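Local coordinates for flavoprotein (Thermotoga maritima, PDB 5V8S) that probably transfers electrons as an FMN-binding oxidoreductase of the flavo-diiron family, and holds a mu-oxo-diiron centre in a metallo-beta-lactamase-like domain, at residues D192-V206 / G241-Y255. The protein carries 1 engineered substitution. Residues are numbered along the deposited sequence; the frame is centred on the assembly and turned at random.
Sequences DDSNESVVERYLPHV and GLIWKKDPQRLLNHY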
loop_
_atom_site.group_PDB
_atom_site.type_symbol
_atom_site.label_atom_id
_atom_site.label_comp_id
_atom_site.label_asym_id
_atom_site.label_seq_id
_atom_site.Cartn_x
_atom_site.Cartn_y
_atom_site.Cartn_z
ATOM N N ASP A 192 30.116 10.710 12.465
ATOM C CA ASP A 192 30.853 10.835 11.212
ATOM C C ASP A 192 31.258 9.487 10.634
ATOM O O ASP A 192 30.808 8.435 11.108
ATOM C CB ASP A 192 32.073 11.746 11.389
ATOM C CG ASP A 192 33.177 11.116 12.221
ATOM O OD1 ASP A 192 32.949 10.051 12.823
ATOM O OD2 ASP A 192 34.280 11.701 12.278
ATOM N N ASP A 193 32.076 9.528 9.579
ATOM C CA ASP A 193 32.460 8.354 8.799
ATOM C C ASP A 193 33.772 7.724 9.261
ATOM O O ASP A 193 34.497 7.163 8.434
ATOM C CB ASP A 193 32.524 8.705 7.307
ATOM C CG ASP A 193 33.605 9.742 6.970
ATOM O OD1 ASP A 193 33.929 10.578 7.838
ATOM O OD2 ASP A 193 34.123 9.726 5.823
ATOM N N SER A 194 34.096 7.799 10.554
ATOM C CA SER A 194 35.390 7.361 11.062
ATOM C C SER A 194 35.443 5.881 11.429
ATOM O O SER A 194 36.541 5.355 11.659
ATOM C CB SER A 194 35.789 8.219 12.273
ATOM O OG SER A 194 34.834 8.128 13.310
ATOM N N ASN A 195 34.300 5.206 11.492
ATOM C CA ASN A 195 34.230 3.793 11.861
ATOM C C ASN A 195 33.759 3.002 10.643
ATOM O O ASN A 195 32.641 3.213 10.152
ATOM C CB ASN A 195 33.275 3.621 13.042
ATOM C CG ASN A 195 33.222 2.214 13.557
ATOM O OD1 ASN A 195 32.900 1.278 12.820
ATOM N ND2 ASN A 195 33.546 2.046 14.838
ATOM N N GLU A 196 34.606 2.094 10.154
ATOM C CA GLU A 196 34.320 1.409 8.890
ATOM C C GLU A 196 33.117 0.485 8.994
ATOM O O GLU A 196 32.364 0.343 8.019
ATOM C CB GLU A 196 35.541 0.610 8.430
ATOM C CG GLU A 196 35.280 -0.301 7.214
ATOM C CD GLU A 196 34.941 0.482 5.956
ATOM O OE1 GLU A 196 35.176 1.707 5.937
ATOM O OE2 GLU A 196 34.446 -0.128 4.983
ATOM N N SER A 197 32.915 -0.164 10.142
ATOM C CA SER A 197 31.765 -1.056 10.254
ATOM C C SER A 197 30.465 -0.264 10.262
ATOM O O SER A 197 29.455 -0.736 9.723
ATOM C CB SER A 197 31.880 -1.946 11.494
ATOM O OG SER A 197 31.553 -1.241 12.685
ATOM N N VAL A 198 30.473 0.940 10.844
ATOM C CA VAL A 198 29.306 1.815 10.773
ATOM C C VAL A 198 29.050 2.238 9.331
ATOM O O VAL A 198 27.912 2.224 8.856
ATOM C CB VAL A 198 29.483 3.038 11.696
ATOM C CG1 VAL A 198 28.378 4.085 11.463
ATOM C CG2 VAL A 198 29.532 2.599 13.169
ATOM N N VAL A 199 30.098 2.638 8.614
ATOM C CA VAL A 199 29.910 3.070 7.230
ATOM C C VAL A 199 29.280 1.956 6.402
ATOM O O VAL A 199 28.345 2.191 5.625
ATOM C CB VAL A 199 31.237 3.558 6.628
ATOM C CG1 VAL A 199 31.109 3.721 5.120
ATOM C CG2 VAL A 199 31.656 4.865 7.277
ATOM N N GLU A 200 29.775 0.719 6.562
ATOM C CA GLU A 200 29.257 -0.387 5.757
ATOM C C GLU A 200 27.798 -0.679 6.071
ATOM O O GLU A 200 27.020 -0.983 5.162
ATOM C CB GLU A 200 30.107 -1.642 5.961
ATOM C CG GLU A 200 31.476 -1.507 5.321
ATOM C CD GLU A 200 32.393 -2.689 5.593
ATOM O OE1 GLU A 200 31.879 -3.807 5.787
ATOM O OE2 GLU A 200 33.632 -2.497 5.609
ATOM N N ARG A 201 27.404 -0.629 7.345
ATOM C CA ARG A 201 26.005 -0.815 7.700
ATOM C C ARG A 201 25.148 0.346 7.216
ATOM O O ARG A 201 23.958 0.169 6.980
ATOM C CB ARG A 201 25.933 -0.965 9.216
ATOM C CG ARG A 201 24.617 -0.911 9.850
ATOM C CD ARG A 201 24.757 -1.081 11.375
ATOM N NE ARG A 201 26.097 -1.515 11.803
ATOM C CZ ARG A 201 26.784 -0.965 12.801
ATOM N NH1 ARG A 201 26.269 0.038 13.518
ATOM N NH2 ARG A 201 27.991 -1.430 13.091
ATOM N N TYR A 202 25.728 1.548 7.114
ATOM C CA TYR A 202 24.976 2.757 6.792
ATOM C C TYR A 202 24.638 2.854 5.306
ATOM O O TYR A 202 23.550 3.315 4.949
ATOM C CB TYR A 202 25.789 3.971 7.253
ATOM C CG TYR A 202 25.196 5.320 6.903
ATOM C CD1 TYR A 202 23.937 5.697 7.353
ATOM C CD2 TYR A 202 25.921 6.251 6.156
ATOM C CE1 TYR A 202 23.407 6.928 7.054
ATOM C CE2 TYR A 202 25.390 7.506 5.851
ATOM C CZ TYR A 202 24.122 7.826 6.300
ATOM O OH TYR A 202 23.596 9.070 6.015
ATOM N N LEU A 203 25.541 2.452 4.421
ATOM C CA LEU A 203 25.346 2.752 3.004
ATOM C C LEU A 203 24.055 2.175 2.422
ATOM O O LEU A 203 23.420 2.861 1.600
ATOM C CB LEU A 203 26.596 2.380 2.195
ATOM C CG LEU A 203 27.745 3.391 2.364
ATOM C CD1 LEU A 203 29.020 2.823 1.782
ATOM C CD2 LEU A 203 27.411 4.702 1.702
ATOM N N PRO A 204 23.610 0.973 2.774
ATOM C CA PRO A 204 22.313 0.515 2.249
ATOM C C PRO A 204 21.161 1.422 2.648
ATOM O O PRO A 204 20.195 1.562 1.889
ATOM C CB PRO A 204 22.174 -0.899 2.825
ATOM C CG PRO A 204 23.591 -1.330 3.082
ATOM C CD PRO A 204 24.325 -0.092 3.500
ATOM N N HIS A 205 21.242 2.058 3.820
ATOM C CA HIS A 205 20.227 3.034 4.204
ATOM C C HIS A 205 20.362 4.343 3.430
ATOM O O HIS A 205 19.369 5.073 3.298
ATOM C CB HIS A 205 20.258 3.276 5.709
ATOM C CG HIS A 205 19.987 2.040 6.513
ATOM N ND1 HIS A 205 18.711 1.626 6.832
ATOM C CD2 HIS A 205 20.829 1.115 7.034
ATOM C CE1 HIS A 205 18.782 0.493 7.514
ATOM N NE2 HIS A 205 20.055 0.162 7.649
ATOM N N VAL A 206 21.562 4.650 2.926
ATOM C CA VAL A 206 21.718 5.752 1.981
ATOM C C VAL A 206 21.038 5.404 0.667
ATOM O O VAL A 206 20.295 6.212 0.109
ATOM C CB VAL A 206 23.208 6.078 1.776
ATOM C CG1 VAL A 206 23.374 7.140 0.687
ATOM C CG2 VAL A 206 23.810 6.536 3.082
ATOM N N GLY A 241 21.588 11.915 8.495
ATOM C CA GLY A 241 22.568 10.836 8.584
ATOM C C GLY A 241 23.972 11.311 8.936
ATOM O O GLY A 241 24.174 12.328 9.600
ATOM N N LEU A 242 24.950 10.533 8.482
ATOM C CA LEU A 242 26.341 10.746 8.836
ATOM C C LEU A 242 26.929 11.965 8.134
ATOM O O LEU A 242 26.574 12.304 7.001
ATOM C CB LEU A 242 27.148 9.529 8.412
ATOM C CG LEU A 242 27.067 8.256 9.257
ATOM C CD1 LEU A 242 28.174 7.329 8.794
ATOM C CD2 LEU A 242 27.176 8.532 10.767
ATOM N N ILE A 243 27.901 12.578 8.814
ATOM C CA ILE A 243 28.798 13.578 8.247
ATOM C C ILE A 243 30.014 12.847 7.709
ATOM O O ILE A 243 30.463 11.861 8.306
ATOM C CB ILE A 243 29.202 14.581 9.340
ATOM C CG1 ILE A 243 27.981 15.372 9.784
ATOM C CG2 ILE A 243 30.336 15.496 8.888
ATOM C CD1 ILE A 243 28.135 15.947 11.155
ATOM N N TRP A 244 30.558 13.327 6.597
ATOM C CA TRP A 244 31.698 12.687 5.945
ATOM C C TRP A 244 32.898 13.626 5.992
ATOM O O TRP A 244 32.993 14.568 5.201
ATOM C CB TRP A 244 31.333 12.280 4.521
ATOM C CG TRP A 244 30.233 11.257 4.500
ATOM C CD1 TRP A 244 28.905 11.459 4.789
ATOM C CD2 TRP A 244 30.367 9.859 4.205
ATOM N NE1 TRP A 244 28.217 10.272 4.673
ATOM C CE2 TRP A 244 29.089 9.280 4.310
ATOM C CE3 TRP A 244 31.440 9.050 3.838
ATOM C CZ2 TRP A 244 28.865 7.924 4.073
ATOM C CZ3 TRP A 244 31.219 7.703 3.608
ATOM C CH2 TRP A 244 29.939 7.155 3.720
ATOM N N LYS A 245 33.798 13.361 6.930
ATOM C CA LYS A 245 35.039 14.106 7.085
ATOM C C LYS A 245 36.268 13.345 6.619
ATOM O O LYS A 245 37.250 13.965 6.207
ATOM C CB LYS A 245 35.224 14.484 8.561
ATOM C CG LYS A 245 34.310 15.611 9.018
ATOM C CD LYS A 245 34.262 15.745 10.545
ATOM C CE LYS A 245 35.593 16.139 11.139
ATOM N NZ LYS A 245 35.501 16.283 12.633
ATOM N N LYS A 246 36.239 12.019 6.663
ATOM C CA LYS A 246 37.402 11.242 6.264
ATOM C C LYS A 246 37.422 11.001 4.757
ATOM O O LYS A 246 38.468 11.147 4.119
ATOM C CB LYS A 246 37.412 9.942 7.063
ATOM C CG LYS A 246 38.411 8.885 6.613
ATOM C CD LYS A 246 38.316 7.657 7.519
ATOM C CE LYS A 246 38.380 6.365 6.727
ATOM N NZ LYS A 246 38.072 5.149 7.560
ATOM N N ASP A 247 36.281 10.646 4.158
ATOM C CA ASP A 247 36.253 10.186 2.770
ATOM C C ASP A 247 34.928 10.586 2.124
ATOM O O ASP A 247 34.112 9.734 1.760
ATOM C CB ASP A 247 36.446 8.668 2.735
ATOM C CG ASP A 247 36.710 8.117 1.346
ATOM O OD1 ASP A 247 36.816 8.875 0.371
ATOM O OD2 ASP A 247 36.810 6.883 1.237
ATOM N N PRO A 248 34.674 11.893 1.971
ATOM C CA PRO A 248 33.427 12.304 1.295
ATOM C C PRO A 248 33.304 11.783 -0.126
ATOM O O PRO A 248 32.177 11.618 -0.607
ATOM C CB PRO A 248 33.487 13.845 1.332
ATOM C CG PRO A 248 34.934 14.145 1.435
ATOM C CD PRO A 248 35.508 13.064 2.311
ATOM N N GLN A 249 34.412 11.512 -0.826
ATOM C CA GLN A 249 34.292 11.024 -2.194
ATOM C C GLN A 249 33.649 9.645 -2.226
ATOM O O GLN A 249 32.980 9.296 -3.205
ATOM C CB GLN A 249 35.655 10.995 -2.895
ATOM C CG GLN A 249 35.554 10.871 -4.412
ATOM C CD GLN A 249 34.690 11.962 -5.052
ATOM O OE1 GLN A 249 34.862 13.157 -4.784
ATOM N NE2 GLN A 249 33.766 11.551 -5.909
ATOM N N ARG A 250 33.810 8.863 -1.159
ATOM C CA ARG A 250 33.167 7.553 -1.114
ATOM C C ARG A 250 31.654 7.705 -1.171
ATOM O O ARG A 250 30.960 6.919 -1.831
ATOM C CB ARG A 250 33.571 6.818 0.164
ATOM C CG ARG A 250 33.029 5.410 0.276
ATOM C CD ARG A 250 33.563 4.752 1.542
ATOM N NE ARG A 250 33.091 3.391 1.723
ATOM C CZ ARG A 250 33.444 2.613 2.736
ATOM N NH1 ARG A 250 34.290 3.055 3.658
ATOM N NH2 ARG A 250 32.955 1.382 2.827
ATOM N N LEU A 251 31.130 8.706 -0.471
ATOM C CA LEU A 251 29.699 8.950 -0.485
ATOM C C LEU A 251 29.249 9.465 -1.846
ATOM O O LEU A 251 28.215 9.028 -2.369
ATOM C CB LEU A 251 29.336 9.929 0.631
ATOM C CG LEU A 251 27.887 10.414 0.611
ATOM C CD1 LEU A 251 26.931 9.314 1.045
ATOM C CD2 LEU A 251 27.719 11.624 1.472
ATOM N N LEU A 252 30.004 10.396 -2.437
ATOM C CA LEU A 252 29.631 10.888 -3.760
ATOM C C LEU A 252 29.653 9.761 -4.792
ATOM O O LEU A 252 28.757 9.670 -5.641
ATOM C CB LEU A 252 30.522 12.071 -4.158
ATOM C CG LEU A 252 30.315 13.290 -3.230
ATOM C CD1 LEU A 252 31.344 14.400 -3.504
ATOM C CD2 LEU A 252 28.887 13.860 -3.285
ATOM N N ASN A 253 30.664 8.883 -4.731
ATOM C CA ASN A 253 30.705 7.754 -5.658
ATOM C C ASN A 253 29.505 6.840 -5.452
ATOM O O ASN A 253 28.978 6.286 -6.417
ATOM C CB ASN A 253 31.995 6.945 -5.496
ATOM C CG ASN A 253 33.227 7.693 -5.925
ATOM O OD1 ASN A 253 33.167 8.645 -6.701
ATOM N ND2 ASN A 253 34.361 7.254 -5.426
ATOM N N HIS A 254 29.078 6.656 -4.198
ATOM C CA HIS A 254 27.905 5.830 -3.934
ATOM C C HIS A 254 26.652 6.454 -4.540
ATOM O O HIS A 254 25.855 5.758 -5.176
ATOM C CB HIS A 254 27.729 5.616 -2.430
ATOM C CG HIS A 254 26.631 4.666 -2.081
ATOM N ND1 HIS A 254 26.780 3.303 -2.187
ATOM C CD2 HIS A 254 25.364 4.877 -1.652
ATOM C CE1 HIS A 254 25.651 2.711 -1.831
ATOM N NE2 HIS A 254 24.782 3.641 -1.492
ATOM N N TYR A 255 26.475 7.771 -4.370
ATOM C CA TYR A 255 25.324 8.446 -4.977
ATOM C C TYR A 255 25.321 8.233 -6.486
ATOM O O TYR A 255 24.290 7.922 -7.079
ATOM C CB TYR A 255 25.345 9.951 -4.637
ATOM C CG TYR A 255 24.418 10.312 -3.512
ATOM C CD1 TYR A 255 24.673 9.885 -2.210
ATOM C CD2 TYR A 255 23.259 11.030 -3.754
ATOM C CE1 TYR A 255 23.801 10.169 -1.178
ATOM C CE2 TYR A 255 22.380 11.317 -2.734
ATOM C CZ TYR A 255 22.643 10.888 -1.452
ATOM O OH TYR A 255 21.728 11.184 -0.463
HETATM O O HOH W 1 33.365 14.363 13.655
HETATM O O HOH W 2 25.348 10.800 4.944
#
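Asp193 turns its carboxylate into the loop ahead of helix 248-260 and takes up three successive backbone N-H groups there. Its OD1 accepts from Lys246 N on the syn lone pair, nearly straight at 171°, and from Lys245 N above the carboxylate plane; OD2 receives Asp247 N at 2.9 Å on its own syn lone pair. A chi1 of 64° sets CG between backbone N and carbonyl carbon, turning the carboxylate to these groups. CB rests over one face of the Trp244 indole, whose other face carries Leu251 CB. The indole edge at CZ2 meets Tyr202 CE2 at 3.9 Å. Leu242 CG covers one face of the phenol, Val206 CG2 the opposite one, while a water accepts from Tyr202 OH and Trp244 NE1 and donates to Leu242 O. Arg250, extended, forms a bidentate, end-on salt bridge with Glu196, NH1 to OE1 at 2.8 Å and NH2 to OE2 at 3.0 Å, the planes 17° apart, with Val199 CG1 centred over the guanidinium. Leu203 CD2 sits over the His254 ring, whose NE2 bonds Thr207. The contact joins two helices of the metallo-beta-lactamase-like domain, segment axes approaching to 11.1 Å; Leu251 also packs on strand 235-238, and Tyr255, about 9 Å from the mu-oxo-diiron, on helix 196-214.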